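DITP/XTP pyrophosphatase (Coxiella burnetii, PDB 3TQU) probably hydrolyses non-canonical purine nucleoside triphosphates such as XTP, dITP and ITP to monophosphates and diphosphate, clearing them from the nucleotide pool. Local coordinates at residues R149-K154 with D160-V165; P166-T171 with P177-A182. All coordinates share one frame; numbering follows the deposited sequence.

Overall arrangement
The two contacts illustrate how a short run of chain can join the end of a sheet to a predicted substrate site. Contact 1 closes first along the sequence, joining the loop after strand 137-147 to the turn that opens strand 163-165; contact 2 follows, joining the hairpin end and strand 170-171 to helix 177-183. Their centres lie about 11 Å apart, and strands 163-165 and 170-171 are antiparallel neighbours at one end of the mixed sheet. Direct bonds link them: Arg152 O probably accepts a hydrogen bond from Thr171 OG1, and Asp160 pairs with Lys180 in a salt bridge. Both partners of that bridge are predicted substrate-binding residues, consistent with the two contacts helping to shape that side of the nucleotide site.

Contact 1 (R149-K154 with D160-V165); sequences REPRGK and DPIFYV
Pro151 and Pro161 touch through their CB atoms, 3.8 Å apart, and beside them a single backbone bond ties the loop 149-154 to the turn 160-162. Arg152 N donates to Pro161 O at 2.9 Å. The bond is nearly straight, 164° at the hydrogen, although the donor stands 32° out of the carbonyl plane. The same oxygen also receives a CA-H...O contact from Pro151 CA at 3.5 Å. A second contact of this kind runs the opposite way, from Pro161 CA to Arg152 O at 3.4 Å, so backbone groups of both segments take part in the join. Ile162 completes the close-packed part. Its CG2 methyl, anti to the carbonyl carbon, rests 3.9 Å from Pro151 CA and lies alongside the proline ring, while the longer CG1 branch leads away from the loop.

The other side is looser. Glu150 is exposed and points away from the turn, on the solvent side of the loop, and Arg152 approaches the Tyr164 ring only by the edge of its guanidinium, NH2 to CD2 at 4.0 Å. The two side chains run side by side with their planes 71° apart, so the groups do not stack. A bend at its third torsion brings the guanidinium round toward the tyrosine, but its strong polar partner is Glu174, with which NH1 forms a salt bridge.

Beyond the two segments, Ile102 of helix 98-112 touches Pro151, Pro161 and Ile162, and Val105 of the same helix adds to the cover over Ile162. Backbone bonds from Ile162 to Ala148 and from Tyr164 to Glu146 join the turn and strand 163-165 to the end of strand 137-147, while Phe163 bonds to Ala172 just past strand 170-171.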
ATOM      1  N   ARG A 149       4.714 -30.775  -6.420  1.00 22.40           N
ATOM      2  CA  ARG A 149       5.976 -31.498  -6.494  1.00 27.42           C
ATOM      3  C   ARG A 149       6.517 -31.480  -7.918  1.00 27.83           C
ATOM      4  O   ARG A 149       7.726 -31.532  -8.134  1.00 31.93           O
ATOM      5  CB  ARG A 149       5.788 -32.943  -6.025  1.00 33.30           C
ATOM      6  CG  ARG A 149       5.202 -33.082  -4.626  1.00 38.49           C
ATOM      7  CD  ARG A 149       6.262 -32.921  -3.550  1.00 42.66           C
ATOM      8  NE  ARG A 149       5.692 -33.012  -2.208  1.00 44.42           N
ATOM      9  CZ  ARG A 149       6.409 -33.016  -1.089  1.00 45.98           C
ATOM     10  NH1 ARG A 149       7.732 -32.940  -1.147  1.00 46.88           N
ATOM     11  NH2 ARG A 149       5.805 -33.098   0.089  1.00 46.28           N
ATOM     12  N   GLU A 150       5.612 -31.416  -8.888  1.00 26.61           N
ATOM     13  CA  GLU A 150       5.995 -31.353 -10.294  1.00 30.44           C
ATOM     14  C   GLU A 150       4.992 -30.516 -11.084  1.00 26.87           C
ATOM     15  O   GLU A 150       3.831 -30.402 -10.690  1.00 26.24           O
ATOM     16  CB  GLU A 150       6.110 -32.760 -10.892  1.00 36.66           C
ATOM     17  CG  GLU A 150       4.820 -33.565 -10.859  1.00 43.33           C
ATOM     18  CD  GLU A 150       4.967 -34.935 -11.500  1.00 50.14           C
ATOM     19  OE1 GLU A 150       5.643 -35.804 -10.907  1.00 53.44           O
ATOM     20  OE2 GLU A 150       4.410 -35.142 -12.599  1.00 50.79           O
ATOM     21  N   PRO A 151       5.438 -29.920 -12.197  1.00 24.03           N
ATOM     22  CA  PRO A 151       4.575 -29.056 -13.012  1.00 23.61           C
ATOM     23  C   PRO A 151       3.402 -29.818 -13.627  1.00 24.81           C
ATOM     24  O   PRO A 151       3.581 -30.933 -14.118  1.00 25.23           O
ATOM     25  CB  PRO A 151       5.514 -28.568 -14.121  1.00 24.42           C
ATOM     26  CG  PRO A 151       6.892 -28.761 -13.580  1.00 26.23           C
ATOM     27  CD  PRO A 151       6.808 -29.991 -12.732  1.00 25.45           C
ATOM     28  N   ARG A 152       2.216 -29.214 -13.594  1.00 24.02           N
ATOM     29  CA  ARG A 152       1.020 -29.786 -14.210  1.00 22.74           C
ATOM     30  C   ARG A 152       0.158 -28.684 -14.814  1.00 16.51           C
ATOM     31  O   ARG A 152      -0.001 -27.624 -14.219  1.00 13.25           O
ATOM     32  CB  ARG A 152       0.197 -30.561 -13.177  1.00 25.71           C
ATOM     33  CG  ARG A 152       0.624 -32.003 -12.975  1.00 32.63           C
ATOM     34  CD  ARG A 152      -0.359 -32.757 -12.088  1.00 35.96           C
ATOM     35  NE  ARG A 152      -0.258 -32.373 -10.681  1.00 38.25           N
ATOM     36  CZ  ARG A 152      -1.144 -31.618 -10.039  1.00 34.60           C
ATOM     37  NH1 ARG A 152      -2.218 -31.158 -10.669  1.00 32.12           N
ATOM     38  NH2 ARG A 152      -0.958 -31.326  -8.758  1.00 31.24           N
ATOM     39  N   GLY A 153      -0.408 -28.934 -15.991  1.00 17.75           N
ATOM     40  CA  GLY A 153      -1.314 -27.973 -16.598  1.00 18.70           C
ATOM     41  C   GLY A 153      -0.777 -27.326 -17.861  1.00 22.16           C
ATOM     42  O   GLY A 153       0.423 -27.079 -17.979  1.00 19.69           O
ATOM     43  N   LYS A 154      -1.680 -27.034 -18.795  1.00 21.51           N
ATOM     44  CA  LYS A 154      -1.306 -26.542 -20.117  1.00 20.48           C
ATOM     45  C   LYS A 154      -1.518 -25.038 -20.272  1.00 18.07           C
ATOM     46  O   LYS A 154      -1.039 -24.437 -21.233  1.00 20.58           O
ATOM     47  CB  LYS A 154      -2.114 -27.279 -21.187  1.00 21.41           C
ATOM     48  CG  LYS A 154      -3.597 -26.946 -21.156  1.00 21.83           C
ATOM     49  CD  LYS A 154      -4.416 -27.899 -22.012  1.00 25.30           C
ATOM     50  CE  LYS A 154      -5.893 -27.527 -21.964  1.00 25.97           C
ATOM     51  NZ  LYS A 154      -6.762 -28.569 -22.574  1.00 24.86           N
ATOM     52  N   ASP A 160       2.601 -20.871 -12.807  1.00 12.79           N
ATOM     53  CA  ASP A 160       1.265 -21.471 -12.809  1.00 14.69           C
ATOM     54  C   ASP A 160       1.246 -23.002 -12.698  1.00 15.45           C
ATOM     55  O   ASP A 160       0.426 -23.555 -11.963  1.00 14.48           O
ATOM     56  CB  ASP A 160       0.456 -21.012 -14.027  1.00 14.43           C
ATOM     57  CG  ASP A 160      -0.058 -19.593 -13.882  1.00 16.70           C
ATOM     58  OD1 ASP A 160       0.023 -19.044 -12.763  1.00 14.24           O
ATOM     59  OD2 ASP A 160      -0.556 -19.033 -14.883  1.00 16.84           O
ATOM     60  N   PRO A 161       2.143 -23.694 -13.425  1.00 15.77           N
ATOM     61  CA  PRO A 161       2.144 -25.163 -13.395  1.00 16.83           C
ATOM     62  C   PRO A 161       2.443 -25.782 -12.023  1.00 18.46           C
ATOM     63  O   PRO A 161       2.075 -26.935 -11.806  1.00 19.19           O
ATOM     64  CB  PRO A 161       3.247 -25.535 -14.395  1.00 17.37           C
ATOM     65  CG  PRO A 161       3.319 -24.369 -15.321  1.00 15.82           C
ATOM     66  CD  PRO A 161       3.062 -23.171 -14.451  1.00 17.11           C
ATOM     67  N   ILE A 162       3.094 -25.051 -11.120  1.00 15.45           N
ATOM     68  CA  ILE A 162       3.382 -25.600  -9.792  1.00 16.31           C
ATOM     69  C   ILE A 162       2.592 -24.933  -8.666  1.00 14.76           C
ATOM     70  O   ILE A 162       2.838 -25.201  -7.491  1.00 15.47           O
ATOM     71  CB  ILE A 162       4.890 -25.561  -9.440  1.00 19.27           C
ATOM     72  CG1 ILE A 162       5.428 -24.129  -9.508  1.00 19.15           C
ATOM     73  CG2 ILE A 162       5.678 -26.503 -10.343  1.00 21.29           C
ATOM     74  CD1 ILE A 162       6.870 -23.998  -9.036  1.00 21.06           C
ATOM     75  N   PHE A 163       1.646 -24.072  -9.019  1.00 12.35           N
ATOM     76  CA  PHE A 163       0.824 -23.431  -8.004  1.00 14.07           C
ATOM     77  C   PHE A 163      -0.490 -24.179  -7.807  1.00 13.40           C
ATOM     78  O   PHE A 163      -1.469 -23.936  -8.511  1.00 13.21           O
ATOM     79  CB  PHE A 163       0.559 -21.967  -8.346  1.00 13.65           C
ATOM     80  CG  PHE A 163      -0.090 -21.202  -7.232  1.00 13.17           C
ATOM     81  CD1 PHE A 163       0.667 -20.724  -6.176  1.00 12.72           C
ATOM     82  CD2 PHE A 163      -1.455 -20.972  -7.230  1.00 12.05           C
ATOM     83  CE1 PHE A 163       0.073 -20.023  -5.140  1.00 12.37           C
ATOM     84  CE2 PHE A 163      -2.052 -20.269  -6.200  1.00 12.32           C
ATOM     85  CZ  PHE A 163      -1.285 -19.794  -5.155  1.00 10.58           C
ATOM     86  N   TYR A 164      -0.492 -25.098  -6.848  1.00 11.17           N
ATOM     87  CA  TYR A 164      -1.669 -25.902  -6.544  1.00 12.43           C
ATOM     88  C   TYR A 164      -2.725 -25.069  -5.828  1.00 13.89           C
ATOM     89  O   TYR A 164      -2.435 -24.402  -4.832  1.00 15.40           O
ATOM     90  CB  TYR A 164      -1.275 -27.111  -5.691  1.00 15.60           C
ATOM     91  CG  TYR A 164      -2.428 -28.024  -5.327  1.00 19.38           C
ATOM     92  CD1 TYR A 164      -2.972 -28.012  -4.048  1.00 21.16           C
ATOM     93  CD2 TYR A 164      -2.969 -28.901  -6.259  1.00 23.46           C
ATOM     94  CE1 TYR A 164      -4.022 -28.849  -3.708  1.00 19.15           C
ATOM     95  CE2 TYR A 164      -4.020 -29.740  -5.929  1.00 23.91           C
ATOM     96  CZ  TYR A 164      -4.542 -29.707  -4.651  1.00 22.89           C
ATOM     97  OH  TYR A 164      -5.587 -30.535  -4.311  1.00 24.74           O
ATOM     98  N   VAL A 165      -3.950 -25.111  -6.340  1.00 10.76           N
ATOM     99  CA  VAL A 165      -5.048 -24.339  -5.773  1.00 10.72           C
ATOM    100  C   VAL A 165      -5.996 -25.264  -5.022  1.00 14.75           C
ATOM    101  O   VAL A 165      -6.843 -25.914  -5.631  1.00 15.06           O
ATOM    102  CB  VAL A 165      -5.824 -23.594  -6.872  1.00 13.31           C
ATOM    103  CG1 VAL A 165      -6.889 -22.695  -6.258  1.00 12.57           C
ATOM    104  CG2 VAL A 165      -4.864 -22.782  -7.729  1.00 12.55           C
TER

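Contact 2 (P166-T171 with P177-A182); sequences PSHQRT and PQEKNA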
ATOM      1  N   PRO A 166      -5.847 -25.326  -3.690  1.00 19.57           N
ATOM      2  CA  PRO A 166      -6.582 -26.249  -2.818  1.00 18.58           C
ATOM      3  C   PRO A 166      -8.086 -26.239  -3.066  1.00 16.91           C
ATOM      4  O   PRO A 166      -8.711 -27.300  -3.061  1.00 17.58           O
ATOM      5  CB  PRO A 166      -6.270 -25.718  -1.416  1.00 20.95           C
ATOM      6  CG  PRO A 166      -4.923 -25.113  -1.552  1.00 22.54           C
ATOM      7  CD  PRO A 166      -4.909 -24.484  -2.925  1.00 21.30           C
ATOM      8  N   SER A 167      -8.656 -25.059  -3.289  1.00 14.71           N
ATOM      9  CA  SER A 167     -10.099 -24.929  -3.469  1.00 15.12           C
ATOM     10  C   SER A 167     -10.600 -25.663  -4.712  1.00 13.12           C
ATOM     11  O   SER A 167     -11.755 -26.094  -4.767  1.00  9.61           O
ATOM     12  CB  SER A 167     -10.485 -23.456  -3.567  1.00 13.05           C
ATOM     13  OG  SER A 167      -9.889 -22.860  -4.706  1.00 13.04           O
ATOM     14  N   HIS A 168      -9.729 -25.786  -5.708  1.00 13.54           N
ATOM     15  CA  HIS A 168     -10.082 -26.406  -6.981  1.00 14.25           C
ATOM     16  C   HIS A 168      -9.432 -27.773  -7.163  1.00 17.11           C
ATOM     17  O   HIS A 168      -9.757 -28.496  -8.106  1.00 14.94           O
ATOM     18  CB  HIS A 168      -9.696 -25.493  -8.151  1.00 10.24           C
ATOM     19  CG  HIS A 168     -10.597 -24.310  -8.314  1.00  9.71           C
ATOM     20  ND1 HIS A 168     -10.787 -23.377  -7.318  1.00 11.87           N
ATOM     21  CD2 HIS A 168     -11.373 -23.916  -9.351  1.00  8.29           C
ATOM     22  CE1 HIS A 168     -11.637 -22.455  -7.736  1.00 10.70           C
ATOM     23  NE2 HIS A 168     -12.008 -22.761  -8.966  1.00 10.50           N
ATOM     24  N   GLN A 169      -8.521 -28.121  -6.258  1.00 14.86           N
ATOM     25  CA  GLN A 169      -7.758 -29.361  -6.369  1.00 17.35           C
ATOM     26  C   GLN A 169      -7.146 -29.481  -7.763  1.00 17.05           C
ATOM     27  O   GLN A 169      -7.169 -30.546  -8.377  1.00 14.75           O
ATOM     28  CB  GLN A 169      -8.633 -30.580  -6.052  1.00 19.69           C
ATOM     29  CG  GLN A 169      -9.439 -30.434  -4.770  1.00 19.71           C
ATOM     30  CD  GLN A 169      -9.914 -31.759  -4.213  1.00 22.25           C
ATOM     31  OE1 GLN A 169      -9.191 -32.757  -4.240  1.00 21.94           O
ATOM     32  NE2 GLN A 169     -11.136 -31.775  -3.695  1.00 24.13           N
ATOM     33  N   ARG A 170      -6.608 -28.364  -8.245  1.00 15.91           N
ATOM     34  CA  ARG A 170      -5.953 -28.275  -9.544  1.00 14.70           C
ATOM     35  C   ARG A 170      -4.900 -27.177  -9.446  1.00 11.45           C
ATOM     36  O   ARG A 170      -5.019 -26.282  -8.612  1.00 10.89           O
ATOM     37  CB  ARG A 170      -6.960 -27.887 -10.626  1.00 19.36           C
ATOM     38  CG  ARG A 170      -7.898 -28.991 -11.082  1.00 20.10           C
ATOM     39  CD  ARG A 170      -9.070 -28.399 -11.856  1.00 23.87           C
ATOM     40  NE  ARG A 170     -10.204 -28.092 -10.987  1.00 21.98           N
ATOM     41  CZ  ARG A 170     -11.262 -27.374 -11.356  1.00 22.51           C
ATOM     42  NH1 ARG A 170     -11.333 -26.870 -12.580  1.00 20.38           N
ATOM     43  NH2 ARG A 170     -12.249 -27.156 -10.495  1.00 20.84           N
ATOM     44  N   THR A 171      -3.873 -27.234 -10.290  1.00 10.69           N
ATOM     45  CA  THR A 171      -2.890 -26.157 -10.324  1.00  9.30           C
ATOM     46  C   THR A 171      -3.462 -24.999 -11.130  1.00 11.06           C
ATOM     47  O   THR A 171      -4.463 -25.159 -11.823  1.00 12.89           O
ATOM     48  CB  THR A 171      -1.557 -26.601 -10.956  1.00 13.23           C
ATOM     49  OG1 THR A 171      -1.748 -26.849 -12.356  1.00 13.39           O
ATOM     50  CG2 THR A 171      -1.029 -27.856 -10.275  1.00 17.11           C
ATOM     51  N   PRO A 177      -8.580 -20.544 -18.404  1.00 27.44           N
ATOM     52  CA  PRO A 177      -8.134 -19.151 -18.297  1.00 25.68           C
ATOM     53  C   PRO A 177      -9.147 -18.252 -17.593  1.00 23.84           C
ATOM     54  O   PRO A 177      -8.770 -17.499 -16.695  1.00 23.90           O
ATOM     55  CB  PRO A 177      -7.975 -18.732 -19.758  1.00 28.82           C
ATOM     56  CG  PRO A 177      -7.597 -19.995 -20.449  1.00 28.62           C
ATOM     57  CD  PRO A 177      -8.372 -21.084 -19.759  1.00 29.15           C
ATOM     58  N   GLN A 178     -10.413 -18.333 -17.987  1.00 23.79           N
ATOM     59  CA  GLN A 178     -11.443 -17.482 -17.400  1.00 23.28           C
ATOM     60  C   GLN A 178     -11.585 -17.717 -15.900  1.00 20.52           C
ATOM     61  O   GLN A 178     -11.766 -16.773 -15.129  1.00 20.72           O
ATOM     62  CB  GLN A 178     -12.791 -17.704 -18.088  1.00 30.69           C
ATOM     63  CG  GLN A 178     -12.831 -17.272 -19.540  1.00 37.45           C
ATOM     64  CD  GLN A 178     -14.208 -17.438 -20.152  1.00 42.76           C
ATOM     65  OE1 GLN A 178     -15.210 -17.522 -19.441  1.00 44.24           O
ATOM     66  NE2 GLN A 178     -14.263 -17.492 -21.477  1.00 45.05           N
ATOM     67  N   GLU A 179     -11.505 -18.979 -15.489  1.00 15.59           N
ATOM     68  CA  GLU A 179     -11.657 -19.308 -14.079  1.00 17.04           C
ATOM     69  C   GLU A 179     -10.468 -18.810 -13.269  1.00 13.23           C
ATOM     70  O   GLU A 179     -10.638 -18.314 -12.159  1.00 16.17           O
ATOM     71  CB  GLU A 179     -11.854 -20.810 -13.871  1.00 20.72           C
ATOM     72  CG  GLU A 179     -11.964 -21.220 -12.407  1.00 23.91           C
ATOM     73  CD  GLU A 179     -13.186 -20.637 -11.712  1.00 28.94           C
ATOM     74  OE1 GLU A 179     -14.000 -19.969 -12.383  1.00 29.73           O
ATOM     75  OE2 GLU A 179     -13.336 -20.852 -10.490  1.00 32.78           O
ATOM     76  N   LYS A 180      -9.269 -18.942 -13.828  1.00 13.45           N
ATOM     77  CA  LYS A 180      -8.070 -18.434 -13.169  1.00 16.10           C
ATOM     78  C   LYS A 180      -8.155 -16.923 -13.007  1.00 13.00           C
ATOM     79  O   LYS A 180      -7.868 -16.389 -11.938  1.00 15.41           O
ATOM     80  CB  LYS A 180      -6.807 -18.790 -13.959  1.00 18.40           C
ATOM     81  CG  LYS A 180      -5.537 -18.234 -13.327  1.00 18.80           C
ATOM     82  CD  LYS A 180      -4.428 -18.007 -14.338  1.00 18.88           C
ATOM     83  CE  LYS A 180      -3.275 -17.253 -13.701  1.00 17.58           C
ATOM     84  NZ  LYS A 180      -2.207 -16.902 -14.674  1.00 14.87           N
ATOM     85  N   ASN A 181      -8.547 -16.236 -14.075  1.00 14.38           N
ATOM     86  CA  ASN A 181      -8.611 -14.775 -14.050  1.00 18.80           C
ATOM     87  C   ASN A 181      -9.692 -14.247 -13.111  1.00 21.52           C
ATOM     88  O   ASN A 181      -9.631 -13.101 -12.666  1.00 21.43           O
ATOM     89  CB  ASN A 181      -8.798 -14.211 -15.462  1.00 22.33           C
ATOM     90  CG  ASN A 181      -7.621 -14.518 -16.378  1.00 26.40           C
ATOM     91  OD1 ASN A 181      -6.501 -14.742 -15.917  1.00 27.75           O
ATOM     92  ND2 ASN A 181      -7.872 -14.528 -17.682  1.00 27.81           N
ATOM     93  N   ALA A 182     -10.668 -15.091 -12.795  1.00 22.39           N
ATOM     94  CA  ALA A 182     -11.752 -14.706 -11.893  1.00 20.34           C
ATOM     95  C   ALA A 182     -11.366 -14.778 -10.416  1.00 20.02           C
ATOM     96  O   ALA A 182     -11.892 -14.021  -9.599  1.00 20.30           O
ATOM     97  CB  ALA A 182     -12.989 -15.555 -12.151  1.00 18.61           C
TER
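A histidine-carboxylate hydrogen bond joins the hairpin end leading into edge strand 170-171 to the first turn of helix 177-183. His168 NE2 donates to Glu179 OE2 at 2.8 Å, with 160° at the hydrogen. The nearby carboxylate would probably favour the protonated imidazole. The carboxylate oxygen lies close to the imidazole plane and uses its anti lone pair, the one turned away from the other oxygen; ring and carboxylate are twisted 40° apart. Glu179 reaches across with CG anti to its backbone N (chi1 178°), then bends at chi2 to present OE2.

The far ring nitrogen is held too: His168 ND1 and Ser167 OG are 2.8 Å apart in a hydrogen bond, so polar partners at two points of the ring edge fix its rotation. Arg170 NE bonds to His168 O at 2.9 Å, bracing the same turn. Leu175, in the connecting loop, touches the side chains of both His168 and Arg170.

Next to Glu179, Lys180 turns its chain away to the salt bridge with Asp160. Gln169 and Arg170 both face Val165, the arrangement of a G1 beta bulge in an antiparallel hairpin.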